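PDB 3NRD: histidine triad (HIT) protein from Sinorhizobium meliloti, which probably binds nucleotides and may act as a nucleotide hydrolase or transferase, as other histidine triad proteins do, although its own substrate is not established. Local coordinates for residues Glu117-Pro120 with Thr126-Ala129; Arg27-Asn30 with Pro35-Ile38; Pro41-Ile46 with Pro54-Met59; Leu66-Leu71 with Glu78-Gly83; Asp103-Trp106 with Gly112-Lys115. All coordinates share one frame; numbering follows the deposited sequence. Where two conformers were deposited one is given.

Contact 1: Glu117-Pro120 with Thr126-Ala129; sequences EPWP and TFAA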
# COMPACT_ATOMS: atom_id res chain seq x y z
N GLU A 117 -12.13 -2.57 -17.54
CA GLU A 117 -12.26 -3.41 -18.73
C GLU A 117 -12.16 -4.87 -18.27
O GLU A 117 -11.07 -5.32 -17.86
CB GLU A 117 -11.16 -3.09 -19.73
CG GLU A 117 -11.27 -1.65 -20.29
CD GLU A 117 -10.14 -1.27 -21.29
OE1 GLU A 117 -9.34 -2.14 -21.73
OE2 GLU A 117 -10.06 -0.06 -21.62
N PRO A 118 -13.29 -5.62 -18.29
CA PRO A 118 -13.23 -6.98 -17.76
C PRO A 118 -12.31 -7.95 -18.54
O PRO A 118 -12.07 -7.76 -19.71
CB PRO A 118 -14.69 -7.44 -17.81
CG PRO A 118 -15.31 -6.62 -18.87
CD PRO A 118 -14.63 -5.28 -18.78
N TRP A 119 -11.78 -8.95 -17.87
CA TRP A 119 -10.89 -9.91 -18.49
C TRP A 119 -11.70 -10.89 -19.32
O TRP A 119 -12.71 -11.40 -18.83
CB TRP A 119 -10.14 -10.73 -17.44
CG TRP A 119 -8.94 -10.10 -16.79
CD1 TRP A 119 -8.94 -9.24 -15.73
CD2 TRP A 119 -7.58 -10.32 -17.13
NE1 TRP A 119 -7.66 -8.89 -15.41
CE2 TRP A 119 -6.80 -9.54 -16.25
CE3 TRP A 119 -6.93 -11.10 -18.10
CZ2 TRP A 119 -5.40 -9.53 -16.30
CZ3 TRP A 119 -5.53 -11.07 -18.16
CH2 TRP A 119 -4.78 -10.30 -17.25
N PRO A 120 -11.28 -11.16 -20.57
CA PRO A 120 -11.83 -12.35 -21.23
C PRO A 120 -11.59 -13.61 -20.40
O PRO A 120 -10.57 -13.70 -19.74
CB PRO A 120 -11.06 -12.40 -22.56
CG PRO A 120 -10.75 -10.94 -22.85
CD PRO A 120 -10.51 -10.31 -21.49
N THR A 126 -5.55 -18.30 -18.17
CA THR A 126 -4.14 -18.43 -18.56
C THR A 126 -3.26 -17.58 -17.64
O THR A 126 -2.28 -18.07 -17.09
CB THR A 126 -3.92 -18.03 -20.05
OG1 THR A 126 -4.69 -18.90 -20.88
CG2 THR A 126 -2.45 -18.14 -20.48
N PHE A 127 -3.65 -16.33 -17.43
CA PHE A 127 -2.91 -15.46 -16.53
C PHE A 127 -2.86 -15.97 -15.07
O PHE A 127 -1.80 -15.90 -14.44
CB PHE A 127 -3.46 -14.03 -16.55
CG PHE A 127 -2.58 -13.05 -15.83
CD1 PHE A 127 -1.27 -12.83 -16.26
CD2 PHE A 127 -3.04 -12.36 -14.70
CE1 PHE A 127 -0.43 -11.93 -15.59
CE2 PHE A 127 -2.22 -11.46 -14.03
CZ PHE A 127 -0.91 -11.25 -14.47
N ALA A 128 -3.98 -16.49 -14.57
CA ALA A 128 -3.99 -17.07 -13.21
C ALA A 128 -2.93 -18.17 -13.15
O ALA A 128 -2.10 -18.16 -12.22
CB ALA A 128 -5.38 -17.61 -12.80
N ALA A 129 -2.92 -19.05 -14.16
CA ALA A 129 -1.92 -20.13 -14.28
C ALA A 129 -0.50 -19.59 -14.23
O ALA A 129 0.33 -20.12 -13.54
CB ALA A 129 -2.13 -20.94 -15.53

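Contact 2: Arg27-Asn30 with Pro35-Ile38; sequences RLMN and PWLI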
# COMPACT_ATOMS: atom_id res chain seq x y z
N ARG A 27 -7.34 -12.94 -5.34
CA ARG A 27 -8.27 -12.68 -6.42
C ARG A 27 -7.62 -11.80 -7.45
O ARG A 27 -6.83 -10.97 -7.11
CB ARG A 27 -9.52 -12.01 -5.91
CG ARG A 27 -10.23 -12.83 -4.89
CD ARG A 27 -11.50 -12.19 -4.41
NE ARG A 27 -12.65 -12.40 -5.27
CZ ARG A 27 -13.36 -13.52 -5.36
NH1 ARG A 27 -13.01 -14.62 -4.70
NH2 ARG A 27 -14.43 -13.55 -6.15
N LEU A 28 -8.00 -11.99 -8.70
CA LEU A 28 -7.57 -11.14 -9.79
C LEU A 28 -8.65 -10.10 -9.90
O LEU A 28 -9.79 -10.47 -10.17
CB LEU A 28 -7.46 -11.94 -11.09
CG LEU A 28 -7.17 -11.21 -12.40
CD1 LEU A 28 -5.70 -10.64 -12.40
CD2 LEU A 28 -7.47 -12.11 -13.60
N MSE A 29 -8.32 -8.84 -9.70
CA MSE A 29 -9.26 -7.75 -9.90
C MSE A 29 -9.69 -7.81 -11.35
O MSE A 29 -8.83 -7.93 -12.24
CB MSE A 29 -8.60 -6.41 -9.58
CG MSE A 29 -9.47 -5.20 -9.77
SE MSE A 29 -10.90 -5.10 -8.51
CE MSE A 29 -9.97 -4.23 -7.03
N ASN A 30 -11.00 -7.74 -11.60
CA ASN A 30 -11.48 -7.90 -12.94
C ASN A 30 -11.40 -6.59 -13.72
O ASN A 30 -12.41 -6.02 -14.14
CB ASN A 30 -12.87 -8.47 -12.95
CG ASN A 30 -13.28 -8.98 -14.32
OD1 ASN A 30 -12.47 -9.08 -15.24
ND2 ASN A 30 -14.53 -9.33 -14.45
N PRO A 35 -2.39 -5.64 -14.66
CA PRO A 35 -2.47 -6.90 -13.89
C PRO A 35 -2.51 -6.61 -12.40
O PRO A 35 -1.53 -6.10 -11.81
CB PRO A 35 -1.22 -7.67 -14.31
CG PRO A 35 -0.68 -6.95 -15.54
CD PRO A 35 -1.16 -5.54 -15.47
N TRP A 36 -3.64 -6.96 -11.78
CA TRP A 36 -4.04 -6.42 -10.48
C TRP A 36 -4.64 -7.55 -9.67
O TRP A 36 -5.65 -8.15 -10.08
CB TRP A 36 -5.03 -5.31 -10.75
CG TRP A 36 -5.59 -4.57 -9.61
CD1 TRP A 36 -5.45 -4.82 -8.29
CD2 TRP A 36 -6.45 -3.46 -9.71
NE1 TRP A 36 -6.17 -3.94 -7.56
CE2 TRP A 36 -6.81 -3.08 -8.41
CE3 TRP A 36 -6.98 -2.74 -10.80
CZ2 TRP A 36 -7.66 -2.01 -8.15
CZ3 TRP A 36 -7.82 -1.68 -10.54
CH2 TRP A 36 -8.16 -1.32 -9.23
N LEU A 37 -3.98 -7.87 -8.56
CA LEU A 37 -4.38 -8.91 -7.64
C LEU A 37 -4.79 -8.27 -6.34
O LEU A 37 -4.28 -7.19 -5.96
CB LEU A 37 -3.22 -9.83 -7.37
CG LEU A 37 -2.57 -10.45 -8.61
CD1 LEU A 37 -1.45 -11.38 -8.18
CD2 LEU A 37 -3.57 -11.18 -9.49
N ILE A 38 -5.66 -8.94 -5.62
CA ILE A 38 -5.87 -8.60 -4.23
C ILE A 38 -5.67 -9.81 -3.35
O ILE A 38 -5.97 -10.93 -3.76
CB ILE A 38 -7.26 -7.92 -3.96
CG1 ILE A 38 -8.43 -8.83 -4.24
CG2 ILE A 38 -7.38 -6.69 -4.83
CD1 ILE A 38 -9.78 -8.24 -3.77
O HOH W 1 -6.13 -7.41 -13.33

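Contact 3: Pro41-Ile46 with Pro54-Met59; sequences PQRADI and PLDQAM. With SO4 (sulfate ion), chain G; SO4 (sulfate ion), chain I.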
# COMPACT_ATOMS: atom_id res chain seq x y z
N PRO A 41 -6.73 -11.43 3.65
CA PRO A 41 -6.46 -12.29 4.81
C PRO A 41 -7.76 -12.81 5.37
O PRO A 41 -8.68 -12.02 5.61
CB PRO A 41 -5.83 -11.35 5.83
CG PRO A 41 -5.50 -10.12 5.13
CD PRO A 41 -6.19 -10.07 3.84
N GLN A 42 -7.82 -14.10 5.65
CA GLN A 42 -9.08 -14.75 6.04
C GLN A 42 -9.30 -14.69 7.55
O GLN A 42 -9.44 -15.72 8.22
CB GLN A 42 -9.07 -16.17 5.54
CG GLN A 42 -8.87 -16.29 4.05
CD GLN A 42 -8.69 -17.73 3.64
OE1 GLN A 42 -9.60 -18.32 3.09
NE2 GLN A 42 -7.52 -18.29 3.91
N ARG A 43 -9.32 -13.47 8.07
CA ARG A 43 -9.65 -13.18 9.46
C ARG A 43 -10.88 -12.27 9.48
O ARG A 43 -10.95 -11.30 8.74
CB ARG A 43 -8.47 -12.50 10.16
CG ARG A 43 -7.15 -13.22 10.12
CD ARG A 43 -7.22 -14.56 10.83
NE ARG A 43 -5.92 -15.21 11.02
CZ ARG A 43 -5.71 -16.51 11.24
NH1 ARG A 43 -6.73 -17.39 11.27
NH2 ARG A 43 -4.47 -16.95 11.41
N ALA A 44 -11.84 -12.58 10.33
CA ALA A 44 -13.08 -11.82 10.46
C ALA A 44 -12.86 -10.42 11.02
O ALA A 44 -12.01 -10.21 11.87
CB ALA A 44 -14.08 -12.59 11.34
N ASP A 45 -13.65 -9.48 10.50
CA ASP A 45 -13.74 -8.11 10.99
C ASP A 45 -12.41 -7.37 11.14
O ASP A 45 -12.20 -6.70 12.13
CB ASP A 45 -14.50 -8.10 12.35
CG ASP A 45 -15.81 -8.83 12.26
OD1 ASP A 45 -16.54 -8.68 11.25
OD2 ASP A 45 -16.09 -9.61 13.19
N ILE A 46 -11.52 -7.52 10.16
CA ILE A 46 -10.25 -6.81 10.14
C ILE A 46 -10.36 -5.71 9.10
O ILE A 46 -10.70 -5.98 7.94
CB ILE A 46 -9.03 -7.75 9.82
CG1 ILE A 46 -8.88 -8.86 10.89
CG2 ILE A 46 -7.71 -6.93 9.64
CD1 ILE A 46 -8.72 -8.40 12.36
N PRO A 54 0.30 -10.04 15.51
CA PRO A 54 1.65 -9.89 14.97
C PRO A 54 2.05 -10.97 13.97
O PRO A 54 2.62 -10.65 12.93
CB PRO A 54 2.54 -9.94 16.23
CG PRO A 54 1.73 -9.30 17.25
CD PRO A 54 0.29 -9.81 16.97
N LEU A 55 1.77 -12.23 14.28
CA LEU A 55 2.12 -13.33 13.39
C LEU A 55 1.36 -13.22 12.05
O LEU A 55 1.96 -13.44 11.00
CB LEU A 55 1.85 -14.66 14.09
CG LEU A 55 2.11 -15.98 13.36
CD1 LEU A 55 3.44 -16.02 12.68
CD2 LEU A 55 2.02 -17.14 14.34
N ASP A 56 0.08 -12.85 12.09
CA ASP A 56 -0.69 -12.64 10.85
C ASP A 56 -0.16 -11.46 10.02
O ASP A 56 -0.11 -11.53 8.79
CB ASP A 56 -2.17 -12.42 11.14
CG ASP A 56 -2.91 -13.70 11.54
OD1 ASP A 56 -2.42 -14.82 11.29
OD2 ASP A 56 -4.01 -13.56 12.12
N GLN A 57 0.25 -10.38 10.67
CA GLN A 57 0.95 -9.29 9.96
C GLN A 57 2.20 -9.78 9.23
O GLN A 57 2.49 -9.34 8.14
CB GLN A 57 1.38 -8.20 10.90
CG GLN A 57 0.28 -7.46 11.54
CD GLN A 57 0.77 -6.44 12.50
OE1 GLN A 57 1.79 -5.79 12.27
NE2 GLN A 57 0.03 -6.23 13.56
N ALA A 58 2.94 -10.68 9.86
CA ALA A 58 4.14 -11.28 9.28
C ALA A 58 3.78 -12.16 8.10
O ALA A 58 4.44 -12.07 7.06
CB ALA A 58 4.91 -12.12 10.35
N MSE A 59 2.79 -13.03 8.29
CA MSE A 59 2.26 -13.90 7.24
C MSE A 59 1.83 -13.06 6.04
O MSE A 59 2.12 -13.42 4.88
CB MSE A 59 1.02 -14.72 7.69
CG MSE A 59 1.24 -16.14 8.33
SE MSE A 59 2.23 -17.38 7.28
CE MSE A 59 2.13 -16.66 5.52
S SO4 G . -11.35 -15.20 13.20
O1 SO4 G . -10.06 -14.61 13.49
O2 SO4 G . -11.25 -16.63 13.44
O3 SO4 G . -12.29 -14.62 14.13
O4 SO4 G . -11.74 -14.95 11.82
S SO4 I . -5.36 -22.28 4.07
O1 SO4 I . -4.00 -22.43 3.62
O2 SO4 I . -6.10 -23.41 3.50
O3 SO4 I . -5.41 -22.30 5.52
O4 SO4 I . -5.90 -21.02 3.58

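Contact 4: Leu66-Leu71 with Glu78-Gly83; sequences LVAAGL and EKINIG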
# COMPACT_ATOMS: atom_id res chain seq x y z
N LEU A 66 5.87 -12.24 -1.63
CA LEU A 66 5.96 -13.38 -2.53
C LEU A 66 5.10 -13.15 -3.76
O LEU A 66 5.54 -13.42 -4.85
CB LEU A 66 5.53 -14.67 -1.83
CG LEU A 66 5.68 -16.00 -2.53
CD1 LEU A 66 7.11 -16.53 -2.43
CD2 LEU A 66 4.66 -17.01 -1.94
N VAL A 67 3.88 -12.68 -3.59
CA VAL A 67 3.00 -12.41 -4.72
C VAL A 67 3.52 -11.26 -5.57
O VAL A 67 3.46 -11.35 -6.78
CB VAL A 67 1.54 -12.15 -4.25
CG1 VAL A 67 0.68 -11.54 -5.34
CG2 VAL A 67 0.94 -13.47 -3.77
N ALA A 68 4.05 -10.22 -4.94
CA ALA A 68 4.58 -9.05 -5.67
C ALA A 68 5.74 -9.49 -6.58
O ALA A 68 5.78 -9.14 -7.75
CB ALA A 68 5.02 -7.97 -4.71
N ALA A 69 6.68 -10.25 -6.02
CA ALA A 69 7.82 -10.80 -6.79
C ALA A 69 7.32 -11.69 -7.91
O ALA A 69 7.74 -11.56 -9.05
CB ALA A 69 8.80 -11.55 -5.87
N GLY A 70 6.34 -12.54 -7.59
CA GLY A 70 5.74 -13.43 -8.57
C GLY A 70 5.02 -12.68 -9.69
O GLY A 70 5.19 -13.00 -10.85
N LEU A 71 4.23 -11.68 -9.32
CA LEU A 71 3.51 -10.88 -10.29
C LEU A 71 4.47 -10.17 -11.21
O LEU A 71 4.23 -10.14 -12.42
CB LEU A 71 2.57 -9.87 -9.59
CG LEU A 71 1.73 -8.96 -10.47
CD1 LEU A 71 0.85 -9.74 -11.42
CD2 LEU A 71 0.87 -7.99 -9.59
N GLU A 78 7.73 -3.17 -14.91
CA GLU A 78 8.80 -2.28 -14.39
C GLU A 78 8.70 -2.04 -12.87
O GLU A 78 9.73 -1.89 -12.21
CB GLU A 78 8.75 -0.95 -15.12
CG GLU A 78 9.16 -1.10 -16.57
CD GLU A 78 8.72 0.03 -17.47
OE1 GLU A 78 8.32 1.13 -16.98
OE2 GLU A 78 8.78 -0.21 -18.70
N LYS A 79 7.48 -2.00 -12.34
CA LYS A 79 7.24 -1.63 -10.96
C LYS A 79 5.96 -2.24 -10.42
O LYS A 79 4.93 -2.26 -11.11
CB LYS A 79 7.17 -0.11 -10.83
CG LYS A 79 7.21 0.45 -9.40
CD LYS A 79 8.58 0.28 -8.74
CE LYS A 79 8.55 0.77 -7.29
NZ LYS A 79 7.72 -0.08 -6.42
N ILE A 80 6.03 -2.76 -9.20
CA ILE A 80 4.85 -3.17 -8.47
C ILE A 80 4.36 -2.02 -7.58
O ILE A 80 5.18 -1.30 -7.00
CB ILE A 80 5.14 -4.41 -7.59
CG1 ILE A 80 5.55 -5.63 -8.45
CG2 ILE A 80 3.92 -4.81 -6.74
CD1 ILE A 80 4.43 -6.15 -9.37
N ASN A 81 3.03 -1.87 -7.48
CA ASN A 81 2.37 -0.98 -6.54
C ASN A 81 1.58 -1.85 -5.56
O ASN A 81 0.86 -2.72 -6.00
CB ASN A 81 1.39 -0.03 -7.23
CG ASN A 81 2.05 0.98 -8.17
OD1 ASN A 81 1.35 1.65 -8.90
ND2 ASN A 81 3.38 1.08 -8.15
N ILE A 82 1.76 -1.62 -4.27
CA ILE A 82 1.08 -2.36 -3.21
C ILE A 82 0.25 -1.38 -2.44
O ILE A 82 0.74 -0.30 -2.11
CB ILE A 82 2.08 -3.01 -2.26
CG1 ILE A 82 2.82 -4.14 -2.99
CG2 ILE A 82 1.36 -3.54 -1.03
CD1 ILE A 82 4.05 -4.61 -2.31
N GLY A 83 -0.98 -1.74 -2.09
CA GLY A 83 -1.90 -0.77 -1.45
C GLY A 83 -2.91 -1.41 -0.55
O GLY A 83 -3.45 -2.45 -0.89

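Contact 5: Asp103-Trp106 with Gly112-Lys115; sequences DPNW and GFGK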
# COMPACT_ATOMS: atom_id res chain seq x y z
N ASP A 103 1.46 2.63 -19.20
CA ASP A 103 0.24 1.87 -18.90
C ASP A 103 -0.84 2.89 -18.54
O ASP A 103 -0.53 4.06 -18.45
CB ASP A 103 0.47 0.76 -17.83
CG ASP A 103 0.61 1.29 -16.41
OD1 ASP A 103 0.30 2.44 -16.10
OD2 ASP A 103 1.05 0.50 -15.55
N PRO A 104 -2.10 2.47 -18.37
CA PRO A 104 -3.11 3.50 -18.20
C PRO A 104 -2.91 4.32 -16.92
O PRO A 104 -2.69 3.77 -15.85
CB PRO A 104 -4.41 2.68 -18.17
CG PRO A 104 -4.12 1.59 -19.11
CD PRO A 104 -2.73 1.18 -18.64
N ASN A 105 -2.88 5.64 -17.11
CA ASN A 105 -2.69 6.64 -16.08
C ASN A 105 -1.28 6.70 -15.46
O ASN A 105 -1.08 7.44 -14.49
CB ASN A 105 -3.73 6.47 -14.96
CG ASN A 105 -4.00 7.78 -14.20
OD1 ASN A 105 -4.12 8.85 -14.80
ND2 ASN A 105 -4.12 7.68 -12.88
N TRP A 106 -0.32 5.98 -16.03
CA TRP A 106 1.04 6.08 -15.57
C TRP A 106 1.47 7.54 -15.56
O TRP A 106 1.18 8.26 -16.53
CB TRP A 106 1.99 5.31 -16.48
CG TRP A 106 3.40 5.46 -16.09
CD1 TRP A 106 4.29 6.43 -16.50
CD2 TRP A 106 4.11 4.62 -15.20
NE1 TRP A 106 5.51 6.23 -15.92
CE2 TRP A 106 5.43 5.13 -15.11
CE3 TRP A 106 3.77 3.49 -14.46
CZ2 TRP A 106 6.41 4.53 -14.31
CZ3 TRP A 106 4.75 2.90 -13.68
CH2 TRP A 106 6.04 3.42 -13.60
N GLY A 112 -9.59 4.40 -8.83
CA GLY A 112 -10.48 5.45 -9.26
C GLY A 112 -10.28 5.96 -10.67
O GLY A 112 -10.97 6.90 -11.06
N PHE A 113 -9.39 5.34 -11.44
CA PHE A 113 -9.11 5.82 -12.79
C PHE A 113 -10.01 5.12 -13.81
O PHE A 113 -9.93 3.89 -14.01
CB PHE A 113 -7.65 5.61 -13.19
CG PHE A 113 -7.35 6.09 -14.59
CD1 PHE A 113 -7.31 7.44 -14.86
CD2 PHE A 113 -7.15 5.19 -15.64
CE1 PHE A 113 -7.07 7.90 -16.15
CE2 PHE A 113 -6.91 5.63 -16.93
CZ PHE A 113 -6.86 6.99 -17.19
N GLY A 114 -10.83 5.90 -14.48
CA GLY A 114 -11.62 5.41 -15.63
C GLY A 114 -12.57 4.26 -15.30
O GLY A 114 -13.01 4.13 -14.17
N LYS A 115 -12.86 3.44 -16.31
CA LYS A 115 -13.85 2.36 -16.23
C LYS A 115 -13.13 1.03 -16.36
O LYS A 115 -12.25 0.91 -17.20
CB LYS A 115 -14.92 2.54 -17.34
CG LYS A 115 -15.63 1.25 -17.75

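Contact 1: Glu117-Pro120 with Thr126-Ala129
Between 117-120 and 126-129 the touch is W119 against F127. The approach to it begins at E117, a charged residue suited to the surface, whose backbone N is hydrogen-bonded to OD1 of D31. P118 comes next. It has no N-H to satisfy, its ring rests on N30, and its own fixed phi suits the extended backbone that runs toward the tryptophan. At W119 the chain is fixed by a bond from its N to OD1 of N30, and the indole then swings across to the helix with CG beside the backbone N (chi1 -80°). Its leading corner makes the contact: W119 CH2 lies 3.7 Å from F127 CD2, while W119 CZ3 is 4.0 Å from F127 CB. F127 answers with CG anti to its own backbone N (chi1 -170°). The two rings are nearly parallel, with planes 17° apart, but slid past one another. The centroid of the W119 six-membered ring stands 5.2 Å from that of F127, there is hardly any overlap, and the closest carbons meet obliquely. P120 follows at the N-cap position, where its restricted phi suits the turn into helix 121-134. The contact is small and near the surface, burying 89 Å² in all. Its two large aromatics suit a seam between several elements: W119 also packs on L28 of strand 24-29, and F127 lies between L28, P35 and the residues L71 and T75 of helix 54-75, seating helix 121-134 against the sheet.

Contact 2: Arg27-Asn30 with Pro35-Ile38
M29 and W36 both carry CG anti to the backbone N (chi1 179° for M29), which sends their side chains side by side in the same direction. The M29 chain then bends at chi2 (68°) and again at chi3, folding back over the indole. M29 CG sits over the centre of the W36 six-membered ring, 3.5 Å from its centroid, a CH-pi contact. The selenium of M29 lies over the same ring as a Met-aromatic contact, and M29 CE comes to 3.4 Å from W36 CZ2. A flexible methionine chain, labelled with selenium here, suits this broad flat surface, although two conformers were deposited and only one is described. Beneath, R27 and I38 form a hydrogen-bonded pair: R27 N to I38 O is 2.9 Å and I38 N to R27 O is 2.8 Å. M29 N to W36 O, also 2.8 Å, is more bent (141°), and W36 N turns instead to a water that also reaches M29 O, so the strands part here. On the other face the branched tips of L28 and L37 meet, L28 CD1 to L37 CD2 at 3.6 Å. This antiparallel hairpin lies within the HIT-domain sheet of the chain, the C-terminal part of a longer protein, and the W36 NE1 bond to ND1 of H95 probably helps orient a histidine of strand 94-99, where the family's histidine triad motif runs.

Contact 3: Pro41-Ile46 with Pro54-Met59
R43 grips D56 side-on, with NE and NH2 each taking one carboxylate oxygen, and this salt bridge is the tight part of the contact. The bond from R43 NH2 to D56 OD1 (3.0 Å) is nearly straight at 171° and lies in the guanidinium plane, on the syn side of the oxygen. R43 NE to D56 OD2 is shorter, 2.8 Å, but bent, and its oxygen is met from above the carboxylate plane; the two flat groups are turned 34° apart. A bend at chi2 (-62°) folds the long arginine toward the helix. D56 is buried, and a charged, two-nitrogen partner suits a carboxylate in that position; its place in the first helical turn would also favour the ionised form. The loose side is exposed A44, whose N donates to O4 of a sulfate, probably from crystallisation liquor, at 2.8 Å. Q42 is buried, bonded through OE1 to Q25 and through NE2 to L23 O, with O4 of a second sulfate an additional partner of NE2 at 3.2 Å. The bridge thus ties the loop leaving strand 36-41 to the start of helix 54-75, whose Q57 is bonded to N65 of the second subunit.

Contact 4: Leu66-Leu71 with Glu78-Gly83
A68 and I80 stand where the helix comes nearest the strand, their CA atoms 6.5 Å apart, and the small alanine is what permits such closeness. From CB of I80 the side chain divides. The CG2 branch, anti to the backbone N, meets the methyl of the alanine, I80 CG2 to A68 CB at 3.9 Å. The other branch leaves beside the backbone N (chi1 -62°), and I80 CG1 passes 3.6 Å from A68 O. At the tip, I80 CD1 leans on the same carbonyl and touches L71 CD2 at 4.0 Å, with CB and CG of L71 close behind. A branched isoleucine thus covers two helix positions, three residues apart. I82 adds its own tip, I82 CD1 lying 4.2 Å from A68 CB. The side chains of K79 and N81 turn from the helix, and both reach back to I80 O: K79 NZ in the carbonyl plane at 2.9 Å, N81 ND2 poorly aligned, above it. K79 NZ also forms a salt bridge with E48 of the second subunit, and N81 ND2 a bond with OD1 of N87 there. The helix and strand segments run nearly antiparallel (148°) with their axes 9.0 Å apart. Helix 54-75 packs on one face of the sheet, touching V96 and A98 of strand 94-99, and strand 79-84 pairs at I82 and G83 with a strand of the second subunit, carrying the sheet across the dimer.

Contact 5: Asp103-Trp106 with Gly112-Lys115
N105 lies flat over one face of the F113 ring, and this stacking is the larger part of the contact. N105 CB is placed almost exactly above the ring centre, 3.5 Å from the centroid and 5° off the normal, a CH-pi contact. The amide then spreads over one side of the ring with its plane only 10° from the ring plane: N105 CG lies 3.4 Å from F113 CD1, and N105 OD1 also 3.4 Å from F113 CE1. CG anti to the backbone N in both residues lets the asparagine lay its flat end along the phenyl. The amide is not left to the ring alone, for N105 ND2 is hydrogen-bonded to O of P109, which probably fixes its rotation. Apolar contact is slighter and comes from the neighbour, P104 CB to F113 CE2 at 4.1 Å. The backbone provides the frame. D103 to W106 form a type II beta turn closed by W106 N to D103 O (3.1 Å), in the long loop that follows the HIT sheet's strand 94-99 and leads to helix 121-134. P104 suits its second position, and N105 takes the third with phi 70°, a conformation that asparagine tolerates well. On the facing segment, G112 and G114 flank F113 with positive phi, a choice natural to glycine. Charged and polar ties bind the loop to its surroundings: D103 OD2 forms a salt bridge with R99 NE, and F113 O accepts from R33 NH1. W106 packs on R90 of the second subunit.

Read from the N terminus, the five contacts follow in series, with none nested in or crossing another. Contact 2 closes the hairpin turn between strands 24-29 and 36-41. Contact 3 closes the loop from strand 36-41 to the start of helix 54-75, and contact 4 the return from the same helix to strand 79-84. Contact 5 gathers part of the long loop after strand 94-99, and contact 1 joins its end to helix 121-134. In space, contacts 1, 2 and 4 touch one another, packing both long helices on the sheet, whereas contacts 3 and 5 lie about 30 Å apart between centres, at opposite sides of the chain's centre.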